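Local coordinates for protein inorganic pyrophosphatase (Anaplasma phagocytophilum, PDB 3LD3) that probably hydrolyses inorganic pyrophosphate to two phosphate ions with the help of magnesium, working as a homohexamer, at residues D154-S157 against H158-F162; C176-D179 against A180-K184; L186-S189 against A190-A194. All blocks are in the same frame, centred on the assembly; numbering follows the deposited sequence.

Contact 1. Residues D154-S157 against H158-F162; sequences DSIS and HFFSF
Ile156 and Phe160, one helical turn apart, lie side by side and point the same way, and the methyl CG2 of Ile156 sits at the edge of the Phe160 ring, in its plane, 3.9 Å from Phe160 CE2. The Ile156 methyl is set for this by standing anti to its own backbone N, while CG1 takes the place beside that N. One face of the Phe160 ring is taken by its sequence neighbour: Phe159 CD2 stands 3.8 Å above the plane, over the centre, and Phe160 CD2 in turn lies at the edge of the Phe159 ring. Both rings continue into Tyr163, which stacks on Phe159 and meets Phe160 edge-to-face. Tyr163 and Tyr77, whose side chain comes within about 4 Å of Phe160, are predicted substrate-binding residues, consistent with this aromatic cluster lying behind the active site of the pyrophosphatase fold, where helix 150-162 lies against the sheet. Ile156 and Phe160 also touch Leu94 of strand 92-95.

On another flank His158 presents a ring face to Phe162, whose CD2 lies 3.4 Å above it, over the centre; His158 CG is in turn at the edge of the Phe162 ring. His158 is held at both nitrogens. A water 2.8 Å from His158 ND1 donates to Ser155 O, and His158 NE2 bonds to Phe162 O of the second subunit, while His158 NE2 of that subunit bonds to Phe162 O of this one.

Near the helix end, Ser157 O is gripped twice by Ser161, whose N and OG, each 2.9 Å from Ser157 O, arrive from opposite faces of the carbonyl plane. The hydroxyl comes from 42° out of that plane, reaching back because OG lies beside its own backbone N (chi1 -72°).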
loop_
_atom_site.group_PDB
_atom_site.type_symbol
_atom_site.label_atom_id
_atom_site.label_comp_id
_atom_site.label_asym_id
_atom_site.label_seq_id
_atom_site.Cartn_x
_atom_site.Cartn_y
_atom_site.Cartn_z
ATOM N N ASP A 154 -25.370 3.667 6.881
ATOM C CA ASP A 154 -25.186 4.341 8.154
ATOM C C ASP A 154 -23.742 4.849 8.345
ATOM O O ASP A 154 -23.551 5.894 8.944
ATOM C CB ASP A 154 -25.589 3.414 9.308
ATOM C CG ASP A 154 -27.103 3.195 9.397
ATOM O OD1 ASP A 154 -27.905 3.896 8.717
ATOM O OD2 ASP A 154 -27.499 2.285 10.151
ATOM N N SER A 155 -22.733 4.114 7.857
ATOM C CA SER A 155 -21.341 4.606 7.896
ATOM C C SER A 155 -21.193 5.904 7.100
ATOM O O SER A 155 -20.448 6.810 7.501
ATOM C CB SER A 155 -20.319 3.546 7.401
ATOM O OG SER A 155 -20.195 3.508 5.979
ATOM N N ILE A 156 -21.901 6.014 5.973
ATOM C CA ILE A 156 -21.843 7.250 5.197
ATOM C C ILE A 156 -22.472 8.404 5.965
ATOM O O ILE A 156 -21.874 9.480 6.049
ATOM C CB ILE A 156 -22.498 7.094 3.811
ATOM C CG1 ILE A 156 -21.726 6.062 2.992
ATOM C CG2 ILE A 156 -22.572 8.424 3.100
ATOM C CD1 ILE A 156 -22.454 5.708 1.647
ATOM N N SER A 157 -23.676 8.191 6.521
ATOM C CA SER A 157 -24.341 9.212 7.339
ATOM C C SER A 157 -23.439 9.625 8.511
ATOM O O SER A 157 -23.290 10.808 8.815
ATOM C CB SER A 157 -25.683 8.713 7.884
ATOM O OG SER A 157 -26.608 8.362 6.865
ATOM N N HIS A 158 -22.853 8.627 9.169
ATOM C CA HIS A 158 -21.953 8.849 10.296
ATOM C C HIS A 158 -20.726 9.696 9.874
ATOM O O HIS A 158 -20.320 10.662 10.568
ATOM C CB HIS A 158 -21.573 7.482 10.887
ATOM C CG HIS A 158 -20.611 7.539 12.017
ATOM N ND1 HIS A 158 -19.266 7.759 11.828
ATOM C CD2 HIS A 158 -20.793 7.412 13.357
ATOM C CE1 HIS A 158 -18.653 7.749 12.997
ATOM N NE2 HIS A 158 -19.567 7.575 13.948
ATOM N N PHE A 159 -20.131 9.348 8.734
ATOM C CA PHE A 159 -18.991 10.089 8.220
ATOM C C PHE A 159 -19.299 11.593 8.095
ATOM O O PHE A 159 -18.544 12.428 8.554
ATOM C CB PHE A 159 -18.505 9.494 6.884
ATOM C CG PHE A 159 -17.358 10.249 6.257
ATOM C CD1 PHE A 159 -16.043 9.997 6.647
ATOM C CD2 PHE A 159 -17.591 11.251 5.322
ATOM C CE1 PHE A 159 -14.966 10.730 6.100
ATOM C CE2 PHE A 159 -16.526 11.981 4.776
ATOM C CZ PHE A 159 -15.219 11.713 5.153
ATOM N N PHE A 160 -20.387 11.936 7.419
ATOM C CA PHE A 160 -20.683 13.340 7.200
ATOM C C PHE A 160 -21.130 14.017 8.501
ATOM O O PHE A 160 -20.858 15.209 8.697
ATOM C CB PHE A 160 -21.689 13.502 6.054
ATOM C CG PHE A 160 -21.056 13.246 4.708
ATOM C CD1 PHE A 160 -20.149 14.161 4.198
ATOM C CD2 PHE A 160 -21.256 12.052 4.048
ATOM C CE1 PHE A 160 -19.487 13.915 2.993
ATOM C CE2 PHE A 160 -20.617 11.807 2.848
ATOM C CZ PHE A 160 -19.751 12.747 2.316
ATOM N N SER A 161 -21.719 13.234 9.401
ATOM C CA SER A 161 -22.147 13.756 10.709
ATOM C C SER A 161 -20.973 14.184 11.581
ATOM O O SER A 161 -21.112 15.128 12.384
ATOM C CB SER A 161 -23.002 12.731 11.465
ATOM O OG SER A 161 -24.287 12.583 10.902
ATOM N N PHE A 162 -19.808 13.528 11.431
ATOM C CA PHE A 162 -18.739 13.667 12.424
ATOM C C PHE A 162 -17.377 14.104 11.899
ATOM O O PHE A 162 -16.519 14.557 12.677
ATOM C CB PHE A 162 -18.623 12.382 13.273
ATOM C CG PHE A 162 -19.879 12.049 14.031
ATOM C CD1 PHE A 162 -20.388 12.936 14.982
ATOM C CD2 PHE A 162 -20.578 10.872 13.793
ATOM C CE1 PHE A 162 -21.564 12.645 15.646
ATOM C CE2 PHE A 162 -21.757 10.572 14.463
ATOM C CZ PHE A 162 -22.253 11.461 15.387
HETATM O O HOH W 1 -18.408 6.601 9.412
#

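Contact 2. Residues C176-D179 against A180-K184; sequences CWQD and AASAK
Asp179 occupies the N-cap of helix 180-195, and its OD1 accepts from Ser182 N at 3.0 Å, the donor meeting the oxygen nearly along the C-O bond. The carboxylate can turn back over the first turn because CG lies between the backbone N and the carbonyl carbon (chi1 62°). Such an N-cap meets the positive end of the helix dipole, which would be expected to favour the charged carboxylate. Beneath it the turn is closed by the backbone, Ala183 N donating to Asp179 O at 3.0 Å with an N-H...O angle of 168°; alongside, Gln178 CB packs against Ser182 CB at 3.7 Å.

The outer side is looser and watery. One water donates to Asp179 OD1 and, in the conformer modelled here of two deposited for Ser182, is also hydrogen-bonded to Ser182 OG, 2.8 Å away. The methyl of exposed Ala181 borders this side too, its CB 3.6 Å from Asp179 OD1.

The first helical NH, of Ala180, is taken by Asn144 OD1. Strand 172-179 pairs with strand 106-119, where Gln178 bonds through its backbone to Val114; the axes of 176-179 and 180-184 run at 87° to each other, with Ala183 resting on Val114.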
loop_
_atom_site.group_PDB
_atom_site.type_symbol
_atom_site.label_atom_id
_atom_site.label_comp_id
_atom_site.label_asym_id
_atom_site.label_seq_id
_atom_site.Cartn_x
_atom_site.Cartn_y
_atom_site.Cartn_z
ATOM N N CYS A 176 -32.161 12.503 5.539
ATOM C CA CYS A 176 -32.491 11.143 5.166
ATOM C C CYS A 176 -31.970 10.813 3.776
ATOM O O CYS A 176 -31.654 11.705 3.007
ATOM C CB CYS A 176 -33.992 10.951 5.200
ATOM S SG CYS A 176 -34.619 11.152 6.866
ATOM N N TRP A 177 -31.905 9.520 3.496
ATOM C CA TRP A 177 -31.638 9.021 2.152
ATOM C C TRP A 177 -32.890 9.184 1.294
ATOM O O TRP A 177 -34.032 9.000 1.788
ATOM C CB TRP A 177 -31.271 7.541 2.222
ATOM C CG TRP A 177 -29.894 7.297 2.758
ATOM C CD1 TRP A 177 -29.544 6.941 4.026
ATOM C CD2 TRP A 177 -28.684 7.351 2.003
ATOM N NE1 TRP A 177 -28.182 6.800 4.121
ATOM C CE2 TRP A 177 -27.622 7.041 2.894
ATOM C CE3 TRP A 177 -28.388 7.637 0.674
ATOM C CZ2 TRP A 177 -26.299 7.025 2.493
ATOM C CZ3 TRP A 177 -27.058 7.619 0.271
ATOM C CH2 TRP A 177 -26.035 7.292 1.182
ATOM N N GLN A 178 -32.694 9.544 0.033
ATOM C CA GLN A 178 -33.754 9.480 -0.989
ATOM C C GLN A 178 -33.289 8.598 -2.125
ATOM O O GLN A 178 -32.079 8.338 -2.265
ATOM C CB GLN A 178 -34.091 10.871 -1.477
ATOM C CG GLN A 178 -34.464 11.795 -0.318
ATOM C CD GLN A 178 -34.940 13.155 -0.767
ATOM O OE1 GLN A 178 -34.656 13.600 -1.881
ATOM N NE2 GLN A 178 -35.662 13.837 0.118
ATOM N N ASP A 179 -34.253 8.139 -2.915
ATOM C CA ASP A 179 -34.050 7.027 -3.845
ATOM C C ASP A 179 -33.342 7.482 -5.128
ATOM O O ASP A 179 -33.035 8.669 -5.312
ATOM C CB ASP A 179 -35.372 6.288 -4.140
ATOM C CG ASP A 179 -36.421 7.167 -4.798
ATOM O OD1 ASP A 179 -36.108 8.280 -5.292
ATOM O OD2 ASP A 179 -37.601 6.714 -4.864
ATOM N N ALA A 180 -33.063 6.532 -6.004
ATOM C CA ALA A 180 -32.364 6.840 -7.258
ATOM C C ALA A 180 -33.094 7.897 -8.108
ATOM O O ALA A 180 -32.473 8.801 -8.675
ATOM C CB ALA A 180 -32.125 5.572 -8.059
ATOM N N ALA A 181 -34.425 7.781 -8.200
ATOM C CA ALA A 181 -35.235 8.759 -8.905
ATOM C C ALA A 181 -35.025 10.190 -8.421
ATOM O O ALA A 181 -34.913 11.126 -9.234
ATOM C CB ALA A 181 -36.761 8.365 -8.789
ATOM N N SER A 182 -34.994 10.356 -7.098
ATOM C CA SER A 182 -34.761 11.662 -6.481
ATOM C C SER A 182 -33.368 12.176 -6.805
ATOM O O SER A 182 -33.205 13.339 -7.139
ATOM C CB SER A 182 -34.931 11.592 -4.968
ATOM O OG SER A 182 -36.257 11.271 -4.619
ATOM N N ALA A 183 -32.367 11.303 -6.691
ATOM C CA ALA A 183 -30.977 11.668 -7.048
ATOM C C ALA A 183 -30.887 12.116 -8.511
ATOM O O ALA A 183 -30.270 13.142 -8.827
ATOM C CB ALA A 183 -30.048 10.498 -6.776
ATOM N N LYS A 184 -31.551 11.385 -9.410
ATOM C CA LYS A 184 -31.551 11.789 -10.803
ATOM C C LYS A 184 -32.213 13.162 -11.022
ATOM O O LYS A 184 -31.744 13.943 -11.842
ATOM C CB LYS A 184 -32.146 10.674 -11.710
ATOM C CG LYS A 184 -31.268 9.423 -11.681
ATOM C CD LYS A 184 -31.669 8.286 -12.630
ATOM C CE LYS A 184 -32.760 7.493 -12.116
ATOM N NZ LYS A 184 -33.240 6.335 -12.992
HETATM O O HOH W 2 -38.348 9.708 -5.736
#

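Contact 3. Residues L186-S189 against A190-A194; sequences LIRS and AIIAA
The guanidinium of Arg188, in the modelled conformer of two deposited, receives the methyl CD1 of Ile192 over one face, 3.8 Å above the plane and over its centre. Beyond the flat group the same methyl reaches back along this copy of the arginine, lying 3.9 Å from Arg188 CG, so that it rests in the bend made where the chain, extended from CG to NE, turns into the guanidinium (chi4 83°). Ile192 can reach there because its CG1 stands beside the backbone N, pointing back toward the preceding turn; Ile192 CG1 is 3.4 Å from Arg188 O. Arg188 NE also makes a weak, long ion pair with Glu185.

One step round the helix a second i to i+4 pair repeats the pattern with hydrocarbon alone. Ile187 and Ile191 cross obliquely, Ile191 CD1 meeting Ile187 CG2 at 3.8 Å. Their neighbours come from loops: Ile187 touches Pro34, and Ile191 packs on Ser29 and Ala33. Ala190 packs on Val91 and is joined to Ile84 by a backbone hydrogen bond, while Leu186 leans on Ala125 and Val127 of strand 122-131.

Regular alpha-helical bonds run underneath, from Ile191 N to Ile187 O at 2.8 Å and from Ile192 N to Arg188 O at 3.0 Å. Ile187 and Ala190 are buried against the fold, whereas Arg188, Ser189 and Ile192 are exposed, so the outer side mixes polar and apolar groups. In the modelled conformer the methyl lies on the guanidinium face as a nonpolar contact, which would leave the N-H groups available to polar partners such as Glu185.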
loop_
_atom_site.group_PDB
_atom_site.type_symbol
_atom_site.label_atom_id
_atom_site.label_comp_id
_atom_site.label_asym_id
_atom_site.label_seq_id
_atom_site.Cartn_x
_atom_site.Cartn_y
_atom_site.Cartn_z
ATOM N N LEU A 186 -32.380 15.646 -8.849
ATOM C CA LEU A 186 -31.405 16.618 -8.312
ATOM C C LEU A 186 -30.324 16.959 -9.355
ATOM O O LEU A 186 -29.959 18.136 -9.564
ATOM C CB LEU A 186 -30.775 16.063 -7.041
ATOM C CG LEU A 186 -29.744 16.915 -6.281
ATOM C CD1 LEU A 186 -29.848 16.717 -4.763
ATOM C CD2 LEU A 186 -28.334 16.604 -6.775
ATOM N N ILE A 187 -29.791 15.917 -9.975
ATOM C CA ILE A 187 -28.789 16.054 -11.044
ATOM C C ILE A 187 -29.354 16.829 -12.240
ATOM O O ILE A 187 -28.726 17.758 -12.751
ATOM C CB ILE A 187 -28.222 14.670 -11.440
ATOM C CG1 ILE A 187 -27.448 14.050 -10.257
ATOM C CG2 ILE A 187 -27.330 14.776 -12.696
ATOM C CD1 ILE A 187 -27.170 12.592 -10.431
ATOM N N ARG A 188 -30.568 16.480 -12.665
ATOM C CA ARG A 188 -31.241 17.199 -13.747
ATOM C C ARG A 188 -31.272 18.704 -13.462
ATOM O O ARG A 188 -30.913 19.506 -14.325
ATOM C CB ARG A 188 -32.679 16.670 -13.931
ATOM C CG ARG A 188 -33.659 17.705 -14.440
ATOM C CD ARG A 188 -35.084 17.190 -14.407
ATOM N NE ARG A 188 -36.006 18.165 -14.957
ATOM C CZ ARG A 188 -36.225 18.306 -16.256
ATOM N NH1 ARG A 188 -35.548 17.544 -17.118
ATOM N NH2 ARG A 188 -37.084 19.219 -16.689
ATOM N N SER A 189 -31.736 19.063 -12.268
ATOM C CA SER A 189 -31.799 20.459 -11.812
ATOM C C SER A 189 -30.455 21.164 -11.871
ATOM O O SER A 189 -30.378 22.310 -12.305
ATOM C CB SER A 189 -32.334 20.558 -10.396
ATOM O OG SER A 189 -33.711 20.280 -10.423
ATOM N N ALA A 190 -29.411 20.453 -11.452
ATOM C CA ALA A 190 -28.042 20.998 -11.473
ATOM C C ALA A 190 -27.484 21.149 -12.894
ATOM O O ALA A 190 -26.730 22.079 -13.166
ATOM C CB ALA A 190 -27.135 20.159 -10.604
ATOM N N ILE A 191 -27.867 20.259 -13.800
ATOM C CA ILE A 191 -27.500 20.382 -15.209
ATOM C C ILE A 191 -28.193 21.593 -15.848
ATOM O O ILE A 191 -27.581 22.328 -16.608
ATOM C CB ILE A 191 -27.831 19.085 -15.994
ATOM C CG1 ILE A 191 -26.947 17.928 -15.489
ATOM C CG2 ILE A 191 -27.724 19.320 -17.501
ATOM C CD1 ILE A 191 -27.348 16.574 -16.004
ATOM N N ILE A 192 -29.481 21.774 -15.558
ATOM C CA ILE A 192 -30.232 22.937 -16.043
ATOM C C ILE A 192 -29.648 24.231 -15.463
ATOM O O ILE A 192 -29.510 25.212 -16.175
ATOM C CB ILE A 192 -31.722 22.860 -15.666
ATOM C CG1 ILE A 192 -32.395 21.717 -16.421
ATOM C CG2 ILE A 192 -32.418 24.198 -15.973
ATOM C CD1 ILE A 192 -33.783 21.320 -15.822
ATOM N N ALA A 193 -29.291 24.221 -14.182
ATOM C CA ALA A 193 -28.687 25.396 -13.572
ATOM C C ALA A 193 -27.364 25.760 -14.291
ATOM O O ALA A 193 -27.057 26.943 -14.468
ATOM C CB ALA A 193 -28.475 25.183 -12.075
ATOM N N ALA A 194 -26.607 24.755 -14.733
ATOM C CA ALA A 194 -25.344 25.003 -15.431
ATOM C C ALA A 194 -25.547 25.575 -16.841
ATOM O O ALA A 194 -24.706 26.345 -17.306
ATOM C CB ALA A 194 -24.497 23.741 -15.488
#

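Overall arrangement
From the N terminus, contact 1 comes first, within helix 150-162; contact 2 follows where strand 172-179 turns into helix 180-195, and contact 3 lies further along that same helix. All three are local, joining consecutive residues, so they stand in series; none encloses or crosses another, and only contact 2 rounds a corner, from strand to helix. Contacts 1 and 2 have centres about 17 Å apart yet touch, since Trp177 packs on Ile156 and Ser157. Contacts 2 and 3 adjoin along the C-terminal helix, whereas contacts 1 and 3 lie on opposite sides of the chain's centre, their nearest atoms about 13 Å apart. Strand 172-179 thus links the two helices.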